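Local coordinates for protein endo-beta-N-acetylglucosaminidase F1 (Bacteroides thetaiotaomicron VPI-5482, PDB 6TCV) that probably cleaves high-mannose N-glycans between the two N-acetylglucosamines of their core, as an endo-acting glycoside hydrolase of the gut bacterium, at residues G170-E175 / L194-V199; I350-Y355 / W400-A405; N180-L185 / Q235-R240. The protein carries 2 engineered substitutions. All coordinates share one frame; numbering follows the deposited sequence.

Interactions 1 and 2 are both buried and belong to the parallel-stranded beta/alpha barrel. They meet because strands 169-175 and 400-404 are neighbours in its sheet, with Tyr171 O facing Gly403 N. Interaction 1 joins adjacent strands by backbone bonds and an indole packed outside them. Interaction 2 spans the barrel interior between strands that are not neighbours, through side chains alone. Both touch the same N-acetylglucosamine at the C-terminal end of the strands. Interaction 3 lies on the outside, partly exposed, and is almost wholly aliphatic. It touches interaction 1 through Thr184, which packs on Phe174 and Val199, but stays about 9 Å (nearest atoms) from interaction 2.

Interaction 1: G170-E175 / L194-V199. With MAN (alpha-D-mannopyranose), chain B; MAN (alpha-D-mannopyranose), chain C; BMA (beta-D-mannopyranose), chain D; NAG (2-acetamido-2-deoxy-beta-D-glucopyranose), chain E.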
loop_
_atom_site.group_PDB
_atom_site.type_symbol
_atom_site.label_atom_id
_atom_site.label_comp_id
_atom_site.label_asym_id
_atom_site.label_seq_id
_atom_site.Cartn_x
_atom_site.Cartn_y
_atom_site.Cartn_z
ATOM N N GLY A 170 0.168 -4.438 -10.122
ATOM C CA GLY A 170 -0.051 -3.102 -10.627
ATOM C C GLY A 170 -0.361 -2.065 -9.552
ATOM O O GLY A 170 -1.037 -2.354 -8.567
ATOM N N TYR A 171 0.114 -0.846 -9.768
ATOM C CA TYR A 171 -0.032 0.299 -8.852
ATOM C C TYR A 171 -0.459 1.501 -9.675
ATOM O O TYR A 171 0.316 1.974 -10.513
ATOM C CB TYR A 171 1.315 0.522 -8.173
ATOM C CG TYR A 171 1.319 1.507 -7.015
ATOM C CD1 TYR A 171 1.245 2.869 -7.209
ATOM C CD2 TYR A 171 1.441 1.049 -5.724
ATOM C CE1 TYR A 171 1.257 3.763 -6.131
ATOM C CE2 TYR A 171 1.478 1.955 -4.639
ATOM C CZ TYR A 171 1.370 3.273 -4.879
ATOM O OH TYR A 171 1.411 4.200 -3.836
ATOM N N LEU A 172 -1.675 2.013 -9.453
ATOM C CA LEU A 172 -2.266 3.009 -10.333
ATOM C C LEU A 172 -2.701 4.247 -9.559
ATOM O O LEU A 172 -3.522 4.148 -8.655
ATOM C CB LEU A 172 -3.499 2.396 -11.031
ATOM C CG LEU A 172 -4.148 3.280 -12.086
ATOM C CD1 LEU A 172 -3.186 3.533 -13.222
ATOM C CD2 LEU A 172 -5.417 2.581 -12.606
ATOM N N PHE A 173 -2.269 5.409 -10.002
ATOM C CA PHE A 173 -2.754 6.675 -9.454
ATOM C C PHE A 173 -3.870 7.236 -10.307
ATOM O O PHE A 173 -3.713 7.364 -11.518
ATOM C CB PHE A 173 -1.665 7.750 -9.456
ATOM C CG PHE A 173 -0.490 7.542 -8.556
ATOM C CD1 PHE A 173 0.595 6.777 -8.959
ATOM C CD2 PHE A 173 -0.381 8.254 -7.342
ATOM C CE1 PHE A 173 1.746 6.703 -8.189
ATOM C CE2 PHE A 173 0.762 8.113 -6.553
ATOM C CZ PHE A 173 1.819 7.323 -6.984
ATOM N N PHE A 174 -4.984 7.623 -9.674
ATOM C CA PHE A 174 -6.021 8.419 -10.327
ATOM C C PHE A 174 -5.923 9.873 -9.905
ATOM O O PHE A 174 -5.853 10.180 -8.705
ATOM C CB PHE A 174 -7.411 7.947 -9.921
ATOM C CG PHE A 174 -7.804 6.687 -10.566
ATOM C CD1 PHE A 174 -8.304 6.673 -11.827
ATOM C CD2 PHE A 174 -7.581 5.467 -9.927
ATOM C CE1 PHE A 174 -8.631 5.452 -12.462
ATOM C CE2 PHE A 174 -7.908 4.251 -10.585
ATOM C CZ PHE A 174 -8.416 4.266 -11.809
ATOM N N GLU A 175 -5.944 10.781 -10.890
ATOM C CA GLU A 175 -6.117 12.206 -10.617
ATOM C C GLU A 175 -7.601 12.410 -10.346
ATOM O O GLU A 175 -8.406 12.614 -11.248
ATOM C CB GLU A 175 -5.632 13.033 -11.791
ATOM C CG GLU A 175 -4.133 13.126 -11.947
ATOM C CD GLU A 175 -3.466 14.321 -11.277
ATOM O OE1 GLU A 175 -3.963 14.785 -10.221
ATOM O OE2 GLU A 175 -2.453 14.802 -11.806
ATOM N N LEU A 194 -8.613 -8.512 -12.466
ATOM C CA LEU A 194 -8.361 -7.061 -12.504
ATOM C C LEU A 194 -6.852 -6.822 -12.533
ATOM O O LEU A 194 -6.070 -7.450 -11.791
ATOM C CB LEU A 194 -8.909 -6.377 -11.250
ATOM C CG LEU A 194 -10.432 -6.350 -11.201
ATOM C CD1 LEU A 194 -10.907 -5.931 -9.797
ATOM C CD2 LEU A 194 -11.007 -5.436 -12.228
ATOM N N LEU A 195 -6.423 -5.920 -13.398
ATOM C CA LEU A 195 -5.004 -5.625 -13.574
ATOM C C LEU A 195 -4.401 -4.919 -12.376
ATOM O O LEU A 195 -3.260 -5.234 -12.001
ATOM C CB LEU A 195 -4.821 -4.755 -14.825
ATOM C CG LEU A 195 -3.405 -4.374 -15.199
ATOM C CD1 LEU A 195 -2.593 -5.594 -15.521
ATOM C CD2 LEU A 195 -3.418 -3.397 -16.351
ATOM N N TRP A 196 -5.085 -3.925 -11.809
ATOM C CA TRP A 196 -4.462 -2.982 -10.868
ATOM C C TRP A 196 -4.743 -3.392 -9.430
ATOM O O TRP A 196 -5.788 -3.115 -8.851
ATOM C CB TRP A 196 -4.932 -1.557 -11.120
ATOM C CG TRP A 196 -4.613 -1.070 -12.485
ATOM C CD1 TRP A 196 -5.493 -0.929 -13.521
ATOM C CD2 TRP A 196 -3.324 -0.681 -13.004
ATOM N NE1 TRP A 196 -4.827 -0.470 -14.642
ATOM C CE2 TRP A 196 -3.503 -0.303 -14.349
ATOM C CE3 TRP A 196 -2.038 -0.582 -12.463
ATOM C CZ2 TRP A 196 -2.471 0.132 -15.139
ATOM C CZ3 TRP A 196 -1.020 -0.114 -13.253
ATOM C CH2 TRP A 196 -1.236 0.226 -14.567
ATOM N N ASP A 197 -3.749 -4.030 -8.813
ATOM C CA ASP A 197 -3.844 -4.537 -7.439
ATOM C C ASP A 197 -4.018 -3.410 -6.430
ATOM O O ASP A 197 -4.664 -3.599 -5.399
ATOM C CB ASP A 197 -2.547 -5.290 -7.080
ATOM C CG ASP A 197 -2.283 -6.471 -7.977
ATOM O OD1 ASP A 197 -1.962 -6.274 -9.159
ATOM O OD2 ASP A 197 -2.384 -7.623 -7.461
ATOM N N VAL A 198 -3.369 -2.265 -6.681
ATOM C CA VAL A 198 -3.348 -1.118 -5.765
ATOM C C VAL A 198 -3.658 0.146 -6.542
ATOM O O VAL A 198 -3.103 0.347 -7.626
ATOM C CB VAL A 198 -1.969 -1.002 -5.086
ATOM C CG1 VAL A 198 -1.900 0.240 -4.220
ATOM C CG2 VAL A 198 -1.641 -2.270 -4.309
ATOM N N VAL A 199 -4.561 0.969 -6.013
ATOM C CA VAL A 199 -4.883 2.262 -6.610
ATOM C C VAL A 199 -4.766 3.363 -5.583
ATOM O O VAL A 199 -4.946 3.113 -4.391
ATOM C CB VAL A 199 -6.269 2.253 -7.270
ATOM C CG1 VAL A 199 -6.426 1.100 -8.278
ATOM C CG2 VAL A 199 -7.371 2.241 -6.260
HETATM C C1 MAN B . -2.530 18.820 -15.016
HETATM C C2 MAN B . -3.836 19.548 -15.285
HETATM C C3 MAN B . -4.930 18.968 -14.384
HETATM C C4 MAN B . -5.004 17.462 -14.634
HETATM C C5 MAN B . -3.661 16.762 -14.427
HETATM C C6 MAN B . -3.640 15.292 -14.838
HETATM O O2 MAN B . -4.280 19.336 -16.629
HETATM O O3 MAN B . -6.189 19.603 -14.599
HETATM O O4 MAN B . -5.896 16.814 -13.727
HETATM O O5 MAN B . -2.664 17.425 -15.236
HETATM O O6 MAN B . -2.393 14.682 -14.508
HETATM C C1 MAN C . -3.982 20.362 -7.313
HETATM C C2 MAN C . -4.917 20.550 -6.126
HETATM C C3 MAN C . -4.488 19.608 -5.015
HETATM C C4 MAN C . -4.406 18.165 -5.499
HETATM C C5 MAN C . -3.542 18.054 -6.752
HETATM C C6 MAN C . -3.640 16.696 -7.418
HETATM O O2 MAN C . -6.267 20.313 -6.584
HETATM O O3 MAN C . -5.443 19.668 -3.955
HETATM O O4 MAN C . -3.771 17.361 -4.508
HETATM O O5 MAN C . -3.998 19.013 -7.738
HETATM O O6 MAN C . -2.855 16.683 -8.627
HETATM C C1 BMA D . 0.834 17.285 -12.280
HETATM C C2 BMA D . -0.580 17.425 -12.813
HETATM C C3 BMA D . -0.788 18.813 -13.388
HETATM C C4 BMA D . -0.352 19.888 -12.395
HETATM C C5 BMA D . 1.043 19.596 -11.838
HETATM C C6 BMA D . 1.446 20.516 -10.714
HETATM O O2 BMA D . -1.479 17.259 -11.700
HETATM O O3 BMA D . -2.154 19.098 -13.690
HETATM O O4 BMA D . -0.275 21.180 -13.010
HETATM O O5 BMA D . 1.077 18.261 -11.290
HETATM O O6 BMA D . 0.408 20.429 -9.699
HETATM C C1 NAG E . 4.675 14.465 -10.745
HETATM C C2 NAG E . 3.596 14.268 -9.697
HETATM C C3 NAG E . 2.295 15.020 -9.985
HETATM C C4 NAG E . 2.330 15.630 -11.373
HETATM C C5 NAG E . 2.820 14.574 -12.345
HETATM C C6 NAG E . 2.758 14.996 -13.808
HETATM C C7 NAG E . 3.315 12.256 -8.307
HETATM C C8 NAG E . 3.099 10.755 -8.331
HETATM N N2 NAG E . 3.349 12.851 -9.496
HETATM O O3 NAG E . 2.115 16.052 -9.010
HETATM O O4 NAG E . 0.986 16.006 -11.718
HETATM O O5 NAG E . 4.201 14.256 -12.081
HETATM O O6 NAG E . 3.340 14.026 -14.617
HETATM O O7 NAG E . 3.469 12.893 -7.258
#
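Leu172 packs over one face of the indole of Trp196. Its CD2 is 3.6 Å from the centroid of the five-membered ring of Trp196 and only 7° off the ring normal, a CH-pi contact. Leu172 CB covers the same face nearer the rim, and CD1 reaches CE2 and CZ2. A chi1 of -174° in Leu172 sets CG anti to the backbone N, which carries both methyls across the ring. Leu195 CD2 covers the opposite face.

Gly170 has no side chain, so the edge of the indole can come up against the backbone: Trp196 CE3 is 3.7 Å from Gly170 C and 3.5 Å from Tyr171 N, which lies in the ring plane.

The backbones pair as parallel strands. Val198 N donates to Gly170 O at 3.0 Å, and Leu172 N donates to Val198 O at 2.9 Å. Gly170 N turns instead to a side chain and gives Asp197 OD1 a nearly straight bond of 3.0 Å (168° at the hydrogen), arriving from above the carboxylate plane. Lys163 forms a salt bridge with the same OD1, and Gln169 binds OD2. Tyr171 packs on Val198 on the other face of the sheet, and its OH bonds to Thr326.

The far end of strand 170-175 reaches the glycan. Glu175 OE2 accepts from O2 of the beta-mannose at 2.6 Å and from O6 of the chain B mannose. Its OE1 accepts from O6 of the chain C mannose at 2.7 Å. The two first strands of the barrel are thus joined by backbone bonds and an aromatic face at one end. At the other, a carboxylate gripped by three sugar hydroxyls is consistent with recognition of the branched mannose core.

Interaction 2: I350-Y355 / W400-A405. With NAG (2-acetamido-2-deoxy-beta-D-glucopyranose), chain E; NAG (2-acetamido-2-deoxy-beta-D-glucopyranose), chain F.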
loop_
_atom_site.group_PDB
_atom_site.type_symbol
_atom_site.label_atom_id
_atom_site.label_comp_id
_atom_site.label_asym_id
_atom_site.label_seq_id
_atom_site.Cartn_x
_atom_site.Cartn_y
_atom_site.Cartn_z
ATOM N N ILE A 350 5.894 -0.478 -0.582
ATOM C CA ILE A 350 6.034 -0.302 -2.023
ATOM C C ILE A 350 6.687 1.050 -2.237
ATOM O O ILE A 350 6.242 2.044 -1.640
ATOM C CB ILE A 350 4.680 -0.354 -2.795
ATOM C CG1 ILE A 350 3.822 -1.557 -2.372
ATOM C CG2 ILE A 350 4.941 -0.408 -4.303
ATOM C CD1 ILE A 350 2.415 -1.525 -2.959
ATOM N N VAL A 351 7.667 1.105 -3.137
ATOM C CA VAL A 351 8.246 2.370 -3.600
ATOM C C VAL A 351 8.108 2.410 -5.122
ATOM O O VAL A 351 8.461 1.456 -5.833
ATOM C CB VAL A 351 9.690 2.600 -3.105
ATOM C CG1 VAL A 351 10.634 1.463 -3.420
ATOM C CG2 VAL A 351 10.240 3.934 -3.650
ATOM N N VAL A 352 7.587 3.520 -5.634
ATOM C CA VAL A 352 7.410 3.729 -7.067
ATOM C C VAL A 352 8.241 4.922 -7.496
ATOM O O VAL A 352 8.242 5.965 -6.809
ATOM C CB VAL A 352 5.900 3.838 -7.457
ATOM C CG1 VAL A 352 5.163 2.564 -7.070
ATOM C CG2 VAL A 352 5.202 5.075 -6.855
ATOM N N ALA A 353 8.814 4.840 -8.699
ATOM C CA ALA A 353 9.765 5.843 -9.128
ATOM C C ALA A 353 9.134 6.753 -10.159
ATOM O O ALA A 353 8.026 6.523 -10.626
ATOM C CB ALA A 353 10.968 5.135 -9.777
ATOM N N ASN A 354 9.833 7.828 -10.480
ATOM C CA ASN A 354 9.391 8.777 -11.504
ATOM C C ASN A 354 9.296 8.078 -12.870
ATOM O O ASN A 354 9.964 7.068 -13.159
ATOM C CB ASN A 354 10.318 9.992 -11.554
ATOM C CG ASN A 354 9.711 11.112 -12.355
ATOM O OD1 ASN A 354 8.499 11.279 -12.252
ATOM N ND2 ASN A 354 10.481 11.880 -13.057
ATOM N N TYR A 355 8.443 8.664 -13.724
ATOM C CA TYR A 355 8.209 8.139 -15.060
ATOM C C TYR A 355 9.558 8.027 -15.776
ATOM O O TYR A 355 10.332 8.986 -15.828
ATOM C CB TYR A 355 7.225 9.077 -15.823
ATOM C CG TYR A 355 6.125 9.511 -14.873
ATOM C CD1 TYR A 355 5.132 8.648 -14.427
ATOM C CD2 TYR A 355 6.114 10.829 -14.354
ATOM C CE1 TYR A 355 4.193 9.098 -13.456
ATOM C CE2 TYR A 355 5.219 11.223 -13.408
ATOM C CZ TYR A 355 4.261 10.400 -12.994
ATOM O OH TYR A 355 3.380 10.898 -12.032
ATOM N N TRP A 400 6.537 -4.561 -9.138
ATOM C CA TRP A 400 5.434 -3.635 -9.450
ATOM C C TRP A 400 5.638 -2.956 -10.790
ATOM O O TRP A 400 6.778 -2.666 -11.194
ATOM C CB TRP A 400 5.303 -2.550 -8.319
ATOM C CG TRP A 400 4.967 -3.183 -7.011
ATOM C CD1 TRP A 400 5.810 -3.717 -6.095
ATOM C CD2 TRP A 400 3.638 -3.427 -6.495
ATOM N NE1 TRP A 400 5.105 -4.316 -5.065
ATOM C CE2 TRP A 400 3.769 -4.133 -5.304
ATOM C CE3 TRP A 400 2.355 -3.096 -6.949
ATOM C CZ2 TRP A 400 2.679 -4.551 -4.557
ATOM C CZ3 TRP A 400 1.280 -3.499 -6.188
ATOM C CH2 TRP A 400 1.442 -4.195 -5.035
ATOM N N PHE A 401 4.526 -2.618 -11.417
ATOM C CA PHE A 401 4.486 -1.637 -12.485
ATOM C C PHE A 401 3.520 -0.533 -12.075
ATOM O O PHE A 401 2.456 -0.822 -11.517
ATOM C CB PHE A 401 4.087 -2.261 -13.867
ATOM C CG PHE A 401 2.842 -3.085 -13.835
ATOM C CD1 PHE A 401 2.880 -4.428 -13.511
ATOM C CD2 PHE A 401 1.611 -2.528 -14.160
ATOM C CE1 PHE A 401 1.722 -5.171 -13.455
ATOM C CE2 PHE A 401 0.456 -3.288 -14.137
ATOM C CZ PHE A 401 0.503 -4.602 -13.775
ATOM N N MET A 402 3.891 0.714 -12.342
ATOM C CA MET A 402 3.116 1.881 -11.899
ATOM C C MET A 402 2.567 2.604 -13.115
ATOM O O MET A 402 3.238 2.701 -14.154
ATOM C CB MET A 402 3.941 2.766 -11.004
ATOM C CG MET A 402 3.230 4.007 -10.468
ATOM S SD MET A 402 3.281 5.467 -11.560
ATOM C CE MET A 402 4.611 6.380 -10.730
ATOM N N GLY A 403 1.345 3.109 -12.955
ATOM C CA GLY A 403 0.711 3.978 -13.929
ATOM C C GLY A 403 0.088 5.167 -13.227
ATOM O O GLY A 403 -0.243 5.114 -12.040
ATOM N N PHE A 404 0.011 6.275 -13.951
ATOM C CA PHE A 404 -0.456 7.572 -13.435
ATOM C C PHE A 404 -1.402 8.279 -14.369
ATOM O O PHE A 404 -1.056 8.503 -15.537
ATOM C CB PHE A 404 0.767 8.427 -13.105
ATOM C CG PHE A 404 0.458 9.767 -12.497
ATOM C CD1 PHE A 404 0.238 10.876 -13.328
ATOM C CD2 PHE A 404 0.351 9.958 -11.133
ATOM C CE1 PHE A 404 -0.073 12.095 -12.797
ATOM C CE2 PHE A 404 0.023 11.180 -10.609
ATOM C CZ PHE A 404 -0.209 12.281 -11.415
ATOM N N ALA A 405 -2.578 8.657 -13.881
ATOM C CA ALA A 405 -3.532 9.574 -14.506
ATOM C C ALA A 405 -4.137 8.969 -15.772
ATOM O O ALA A 405 -4.239 9.681 -16.771
ATOM C CB ALA A 405 -2.897 10.936 -14.749
HETATM C C1 NAG E . 4.675 14.465 -10.745
HETATM C C2 NAG E . 3.596 14.268 -9.697
HETATM C C3 NAG E . 2.295 15.020 -9.985
HETATM C C4 NAG E . 2.330 15.630 -11.373
HETATM C C5 NAG E . 2.820 14.574 -12.345
HETATM C C6 NAG E . 2.758 14.996 -13.808
HETATM C C7 NAG E . 3.315 12.256 -8.307
HETATM C C8 NAG E . 3.099 10.755 -8.331
HETATM N N2 NAG E . 3.349 12.851 -9.496
HETATM O O3 NAG E . 2.115 16.052 -9.010
HETATM O O4 NAG E . 0.986 16.006 -11.718
HETATM O O5 NAG E . 4.201 14.256 -12.081
HETATM O O6 NAG E . 3.340 14.026 -14.617
HETATM O O7 NAG E . 3.469 12.893 -7.258
HETATM C C1 NAG F . 8.465 17.777 -12.139
HETATM C C2 NAG F . 7.090 18.367 -12.340
HETATM C C3 NAG F . 6.090 17.731 -11.382
HETATM C C4 NAG F . 6.171 16.226 -11.518
HETATM C C5 NAG F . 7.586 15.791 -11.187
HETATM C C6 NAG F . 7.804 14.300 -11.118
HETATM C C7 NAG F . 7.243 20.723 -12.993
HETATM C C8 NAG F . 7.450 22.133 -12.488
HETATM N N2 NAG F . 7.134 19.802 -12.069
HETATM O O3 NAG F . 4.800 18.247 -11.696
HETATM O O4 NAG F . 5.210 15.746 -10.560
HETATM O O5 NAG F . 8.433 16.351 -12.195
HETATM O O6 NAG F . 7.353 13.721 -12.366
HETATM O O7 NAG F . 7.186 20.453 -14.187
#
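Met402 rises from its strand against Val352 and ends between Ala353 and Tyr355. Its CB lies 4.1 Å from Val352 CG1. CG, anti to the backbone N (chi1 -179°), passes Val352 CB at 4.0 Å. The chain then bends at chi2 and chi3. SD comes obliquely to the Tyr355 ring, 5.4 Å from its centroid, a Met-aromatic contact. The terminal CE of Met402 touches Ala353 O at 3.4 Å and also meets Tyr355 CE1. Ser374, on the strand between, donates a hydrogen bond from its OG to that same carbonyl oxygen.

At the other end of the strands Ile350 stands on the indole of Trp400. Its CD1 is 3.6 Å from the centroid of the six-membered ring of Trp400, 20° off the normal, while CG2 covers the pyrrole side. An alanine in place of Trp400 would probably open a gap beneath Ile350 and leave its CD1 without the aromatic face it rests on.

Nearer the sugar, Tyr355 lays its hydroxyl over one face of Phe404, with Tyr355 OH 3.2 Å from Phe404 CG. The two ring planes are inclined to each other. This OH accepts a nearly straight bond, 3.2 Å long and 166° at the hydrogen, from N2 of the chain E N-acetylglucosamine. Asn354 OD1 accepts from O6 of the chain F N-acetylglucosamine at 2.7 Å.

The two strands are separated by strand 371-376, so their side chains meet inside the barrel. Hydrophobic residues fill its interior, and polar groups at the C-terminal mouth hold the sugars on either side of the core linkage. This is the arrangement of a TIM-barrel active site, as in family 18 glycosidases.

Interaction 3: N180-L185 / Q235-R240; sequences NPLNTL and QPLRRR
Leu185 and Leu237 both hold CG anti to their carbonyl carbon (chi1 -59° and -53°), which puts their branches against each other between the two segments. There Leu237 CD2 lies 3.8 Å from Leu185 CG and about as close to Leu185 CD2. The contact belongs to the outer layer of the beta/alpha barrel. A 3-10 turn that follows the first strand, opened by an Asx turn at Asn180, packs on the short helix 235-238 that precedes strand 243-249.

Leu237 has the most surface covered here. Its two methyls go to different partners. CD2 also meets Leu182 CD2, 4.1 Å away, while CD1 meets Pro181 O and Thr184 OG1. Leu182 CD2 continues on to the ring of Pro236 and touches its CB. At the exposed margin the side chain of Arg240 runs extended from CG to NE and crosses Leu185 at about a right angle. The aliphatic part does the touching: Arg240 CD is 3.7 Å from Leu185 CD2.

Several polar groups of the turn are paired within it. Asn180 OD1 accepts from Leu182 N, with the donor above its carbonyl plane. Asn180 O takes both the N and the ND2 of Asn183. From the C-terminal part of the chain, Tyr437 N binds Asn183 OD1 and Lys438 O binds Asn180 ND2.

Thr184 OG1 donates to Pro181 O at 2.8 Å, nearly along the C=O axis, and Leu237 CD1 rests 3.5 Å from that same Pro181 O.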
loop_
_atom_site.group_PDB
_atom_site.type_symbol
_atom_site.label_atom_id
_atom_site.label_comp_id
_atom_site.label_asym_id
_atom_site.label_seq_id
_atom_site.Cartn_x
_atom_site.Cartn_y
_atom_site.Cartn_z
ATOM N N ASN A 180 -12.989 9.345 -12.044
ATOM C CA ASN A 180 -13.598 8.451 -11.047
ATOM C C ASN A 180 -12.744 7.188 -10.879
ATOM O O ASN A 180 -12.457 6.501 -11.877
ATOM C CB ASN A 180 -14.978 8.079 -11.586
ATOM C CG ASN A 180 -15.855 7.324 -10.597
ATOM O OD1 ASN A 180 -15.350 6.612 -9.701
ATOM N ND2 ASN A 180 -17.157 7.408 -10.793
ATOM N N PRO A 181 -12.314 6.848 -9.656
ATOM C CA PRO A 181 -11.498 5.646 -9.464
ATOM C C PRO A 181 -12.231 4.366 -9.745
ATOM O O PRO A 181 -11.565 3.323 -9.869
ATOM C CB PRO A 181 -11.059 5.756 -8.001
ATOM C CG PRO A 181 -12.178 6.563 -7.326
ATOM C CD PRO A 181 -12.570 7.572 -8.386
ATOM N N LEU A 182 -13.543 4.373 -9.900
ATOM C CA LEU A 182 -14.224 3.168 -10.361
ATOM C C LEU A 182 -13.731 2.729 -11.725
ATOM O O LEU A 182 -13.912 1.550 -12.068
ATOM C CB LEU A 182 -15.752 3.358 -10.357
ATOM C CG LEU A 182 -16.382 3.417 -8.947
ATOM C CD1 LEU A 182 -17.876 3.668 -9.139
ATOM C CD2 LEU A 182 -16.175 2.207 -8.091
ATOM N N ASN A 183 -13.083 3.618 -12.490
ATOM C CA ASN A 183 -12.434 3.245 -13.753
ATOM C C ASN A 183 -11.360 2.184 -13.575
ATOM O O ASN A 183 -10.952 1.588 -14.571
ATOM C CB ASN A 183 -11.934 4.508 -14.461
ATOM C CG ASN A 183 -13.044 5.220 -15.115
ATOM O OD1 ASN A 183 -13.742 4.686 -15.989
ATOM N ND2 ASN A 183 -13.248 6.468 -14.701
ATOM N N THR A 184 -10.941 1.867 -12.357
ATOM C CA THR A 184 -10.134 0.674 -12.136
ATOM C C THR A 184 -10.766 -0.537 -12.809
ATOM O O THR A 184 -10.059 -1.428 -13.325
ATOM C CB THR A 184 -10.033 0.421 -10.633
ATOM O OG1 THR A 184 -9.398 1.523 -9.976
ATOM C CG2 THR A 184 -9.229 -0.814 -10.284
ATOM N N LEU A 185 -12.097 -0.623 -12.780
ATOM C CA LEU A 185 -12.829 -1.782 -13.285
ATOM C C LEU A 185 -12.823 -1.866 -14.800
ATOM O O LEU A 185 -13.241 -2.904 -15.336
ATOM C CB LEU A 185 -14.237 -1.809 -12.711
ATOM C CG LEU A 185 -14.288 -1.859 -11.204
ATOM C CD1 LEU A 185 -15.762 -1.842 -10.767
ATOM C CD2 LEU A 185 -13.492 -3.005 -10.583
ATOM N N GLN A 235 -15.548 1.594 -2.012
ATOM C CA GLN A 235 -15.700 0.235 -1.491
ATOM C C GLN A 235 -16.004 -0.797 -2.568
ATOM O O GLN A 235 -15.603 -1.970 -2.380
ATOM C CB GLN A 235 -16.736 0.202 -0.360
ATOM C CG GLN A 235 -16.344 1.051 0.859
ATOM C CD GLN A 235 -15.001 0.742 1.488
ATOM O OE1 GLN A 235 -14.618 -0.411 1.566
ATOM N NE2 GLN A 235 -14.238 1.763 1.844
ATOM N N PRO A 236 -16.673 -0.475 -3.697
ATOM C CA PRO A 236 -16.862 -1.527 -4.725
ATOM C C PRO A 236 -15.541 -2.074 -5.230
ATOM O O PRO A 236 -15.473 -3.226 -5.660
ATOM C CB PRO A 236 -17.656 -0.818 -5.833
ATOM C CG PRO A 236 -18.388 0.291 -5.093
ATOM C CD PRO A 236 -17.411 0.755 -4.031
ATOM N N LEU A 237 -14.485 -1.275 -5.220
ATOM C CA LEU A 237 -13.167 -1.761 -5.586
ATOM C C LEU A 237 -12.600 -2.696 -4.535
ATOM O O LEU A 237 -12.028 -3.747 -4.853
ATOM C CB LEU A 237 -12.217 -0.621 -5.815
ATOM C CG LEU A 237 -12.635 0.469 -6.793
ATOM C CD1 LEU A 237 -11.556 1.544 -6.880
ATOM C CD2 LEU A 237 -12.906 -0.189 -8.135
ATOM N N ARG A 238 -12.761 -2.329 -3.264
ATOM C CA ARG A 238 -12.214 -3.134 -2.158
ATOM C C ARG A 238 -12.898 -4.474 -2.071
ATOM O O ARG A 238 -12.254 -5.481 -1.758
ATOM C CB ARG A 238 -12.322 -2.366 -0.838
ATOM C CG ARG A 238 -11.497 -1.098 -0.899
ATOM C CD ARG A 238 -11.431 -0.384 0.462
ATOM N NE ARG A 238 -10.657 -1.172 1.403
ATOM C CZ ARG A 238 -11.140 -1.866 2.406
ATOM N NH1 ARG A 238 -12.428 -1.921 2.691
ATOM N NH2 ARG A 238 -10.289 -2.560 3.170
ATOM N N ARG A 239 -14.183 -4.548 -2.359
ATOM C CA ARG A 239 -14.911 -5.815 -2.366
ATOM C C ARG A 239 -14.316 -6.796 -3.360
ATOM O O ARG A 239 -14.522 -8.015 -3.205
ATOM C CB ARG A 239 -16.395 -5.628 -2.612
ATOM C CG ARG A 239 -17.115 -4.937 -1.539
ATOM C CD ARG A 239 -18.636 -5.081 -1.696
ATOM N NE ARG A 239 -19.232 -4.519 -2.908
ATOM C CZ ARG A 239 -19.711 -3.277 -3.012
ATOM N NH1 ARG A 239 -19.687 -2.472 -1.958
ATOM N NH2 ARG A 239 -20.271 -2.866 -4.143
ATOM N N ARG A 240 -13.705 -6.292 -4.436
ATOM C CA ARG A 240 -13.099 -7.123 -5.473
ATOM C C ARG A 240 -11.614 -7.322 -5.230
ATOM O O ARG A 240 -10.918 -7.924 -6.066
ATOM C CB ARG A 240 -13.312 -6.525 -6.864
ATOM C CG ARG A 240 -14.768 -6.521 -7.267
ATOM C CD ARG A 240 -14.969 -5.819 -8.600
ATOM N NE ARG A 240 -16.388 -5.802 -8.935
ATOM C CZ ARG A 240 -16.944 -6.338 -10.011
ATOM N NH1 ARG A 240 -16.260 -6.939 -10.927
ATOM N NH2 ARG A 240 -18.246 -6.191 -10.170
#